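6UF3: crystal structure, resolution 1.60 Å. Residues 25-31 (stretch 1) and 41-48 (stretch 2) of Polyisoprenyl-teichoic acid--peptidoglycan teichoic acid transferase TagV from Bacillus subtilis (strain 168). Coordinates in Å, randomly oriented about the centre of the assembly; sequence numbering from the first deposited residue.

Stretch 1 25-31: SDSLIVV
Stretch 2 41-48: KMLSIPRD

Two neighbouring strands of TagV, pairing I29-V31 with M42-S44, run antiparallel (160° between their directions), their axes approaching to 4.6 Å. I29 faces S44 and V31 faces M42 as non-hydrogen-bonded pairs (CA-CA 4.3 and 4.5 Å); between them V30 and L43 form the hydrogen-bonded pair (CA-CA 5.2 Å). All are extended, phi -92 to -147° and psi 123 to 152°. V30 N donates to L43 O (2.8 Å) and L43 N to V30 O (2.9 Å), closing a small ring; beyond the bridges, I45 N donates to L28 O (2.9 Å, nearly straight). CA-H groups fill the gaps between these bonds: I29 CA lies 3.5 Å from L43 O, M42 CA 3.4 Å from V30 O, and V31 CA 3.2 Å from K41 O.

On one face, M42 (t, t, m) lies along I29 and V31: its CG packs at 3.7 Å on I29 CG2, and the bend at chi3 brings M42 CE to 4.0 Å from V31 CG2. I29 is m, t and V31 is t. Small S44 (p) leaves room for I29, whose CG1 sits 4.1 Å from S44 CB; its OG is hydrogen-bonded elsewhere in the structure.

The opposite face carries V30 (t) and L43 (t, p), branched apolar chains, both buried, that suit a face packed out of water. I45 (m, t) extends CD1 to 4.4 Å from V30 CG2, while its CB meets L28 CB at 4.2 Å. L28 (m, t) is buried, and its CA-to-CB bond points toward stretch 2.

Past L28 the chains spread, to 6.2 Å between the CA atoms of D26 and R47, and water enters the cleft. Water 2 accepts from L28 N (2.9 Å) and lies 2.9 Å from I45 O, to which it can donate, bridging 4.5 Å between L28 N and I45 O, where no direct bond is made. R47, modelled only to CB, places that atom 4.2 Å from D26 O. The contact buries 495 Å² in total.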

# COMPACT_ATOMS: atom_id res chain seq x y z
N SER A 25 4.96 -4.63 -9.46
CA SER A 25 4.01 -4.02 -8.55
C SER A 25 3.84 -2.54 -8.91
O SER A 25 4.75 -1.90 -9.43
CB SER A 25 4.46 -4.18 -7.09
OG SER A 25 5.73 -3.60 -6.88
N ASP A 26 2.64 -2.03 -8.69
CA ASP A 26 2.38 -0.62 -8.93
C ASP A 26 2.27 0.17 -7.65
O ASP A 26 2.59 1.36 -7.63
CB ASP A 26 1.09 -0.44 -9.75
CG ASP A 26 1.19 -1.05 -11.13
OD1 ASP A 26 0.38 -1.96 -11.44
OD2 ASP A 26 2.07 -0.63 -11.91
N SER A 27 1.85 -0.47 -6.57
CA SER A 27 1.61 0.23 -5.31
C SER A 27 2.25 -0.56 -4.19
O SER A 27 2.07 -1.78 -4.11
CB SER A 27 0.10 0.40 -5.07
OG SER A 27 -0.15 1.09 -3.85
N LEU A 28 3.00 0.12 -3.32
CA LEU A 28 3.64 -0.50 -2.16
C LEU A 28 3.43 0.40 -0.96
O LEU A 28 4.02 1.48 -0.90
CB LEU A 28 5.14 -0.70 -2.37
CG LEU A 28 5.58 -1.73 -3.42
CD1 LEU A 28 7.08 -1.66 -3.55
CD2 LEU A 28 5.13 -3.13 -3.08
N ILE A 29 2.62 -0.05 -0.00
CA ILE A 29 2.36 0.74 1.20
C ILE A 29 2.58 -0.13 2.42
O ILE A 29 1.99 -1.21 2.53
CB ILE A 29 0.94 1.31 1.20
CG1 ILE A 29 0.71 2.20 -0.03
CG2 ILE A 29 0.72 2.12 2.49
CD1 ILE A 29 -0.74 2.56 -0.29
N VAL A 30 3.38 0.35 3.36
CA VAL A 30 3.64 -0.34 4.62
C VAL A 30 2.88 0.38 5.72
O VAL A 30 2.94 1.61 5.82
CB VAL A 30 5.14 -0.37 4.94
CG1 VAL A 30 5.39 -0.88 6.34
CG2 VAL A 30 5.84 -1.29 3.91
N VAL A 31 2.16 -0.38 6.55
CA VAL A 31 1.51 0.15 7.75
C VAL A 31 2.08 -0.59 8.94
O VAL A 31 2.18 -1.83 8.91
CB VAL A 31 -0.02 -0.00 7.68
CG1 VAL A 31 -0.67 0.42 9.01
CG2 VAL A 31 -0.59 0.79 6.52
N LYS A 41 1.35 3.79 11.89
CA LYS A 41 2.20 4.59 11.02
C LYS A 41 2.07 4.05 9.60
O LYS A 41 1.71 2.89 9.42
CB LYS A 41 3.67 4.58 11.47
CG LYS A 41 3.83 5.03 12.90
CD LYS A 41 5.27 5.41 13.25
CE LYS A 41 5.40 5.74 14.72
NZ LYS A 41 4.65 6.97 15.12
N MET A 42 2.32 4.92 8.61
CA MET A 42 2.12 4.55 7.21
C MET A 42 3.22 5.15 6.35
O MET A 42 3.63 6.29 6.57
CB MET A 42 0.74 5.01 6.69
CG MET A 42 0.47 4.60 5.23
SD MET A 42 -1.10 5.14 4.54
CE MET A 42 -2.25 4.31 5.65
N LEU A 43 3.67 4.37 5.36
CA LEU A 43 4.74 4.79 4.47
C LEU A 43 4.50 4.19 3.09
O LEU A 43 4.40 2.97 2.98
CB LEU A 43 6.08 4.33 5.03
CG LEU A 43 7.37 4.39 4.23
CD1 LEU A 43 7.90 5.82 4.20
CD2 LEU A 43 8.37 3.45 4.85
N SER A 44 4.40 5.01 2.04
CA SER A 44 4.42 4.44 0.69
C SER A 44 5.84 4.42 0.17
O SER A 44 6.67 5.24 0.55
CB SER A 44 3.50 5.19 -0.28
OG SER A 44 3.87 6.55 -0.42
N ILE A 45 6.13 3.46 -0.71
CA ILE A 45 7.44 3.36 -1.34
C ILE A 45 7.27 3.59 -2.83
O ILE A 45 6.59 2.81 -3.51
CB ILE A 45 8.09 1.99 -1.09
CG1 ILE A 45 8.13 1.67 0.42
CG2 ILE A 45 9.48 1.98 -1.71
CD1 ILE A 45 8.46 0.19 0.72
N PRO A 46 7.88 4.64 -3.40
CA PRO A 46 7.73 4.91 -4.84
C PRO A 46 8.16 3.71 -5.67
O PRO A 46 9.12 3.02 -5.32
CB PRO A 46 8.64 6.12 -5.07
CG PRO A 46 8.69 6.81 -3.73
CD PRO A 46 8.61 5.72 -2.70
N ARG A 47 7.44 3.48 -6.77
CA ARG A 47 7.66 2.27 -7.58
C ARG A 47 9.06 2.25 -8.19
O ARG A 47 9.59 1.17 -8.47
CB ARG A 47 6.61 2.18 -8.69
N ASP A 48 9.66 3.42 -8.41
CA ASP A 48 10.97 3.52 -9.03
C ASP A 48 12.11 3.60 -8.02
O ASP A 48 13.24 3.89 -8.41
CB ASP A 48 11.03 4.74 -9.95
CG ASP A 48 9.98 4.69 -11.04
OD1 ASP A 48 10.06 3.80 -11.90
OD2 ASP A 48 9.06 5.55 -11.04
O HOH W 1 5.09 1.41 -5.50
O HOH W 2 3.70 2.89 -3.88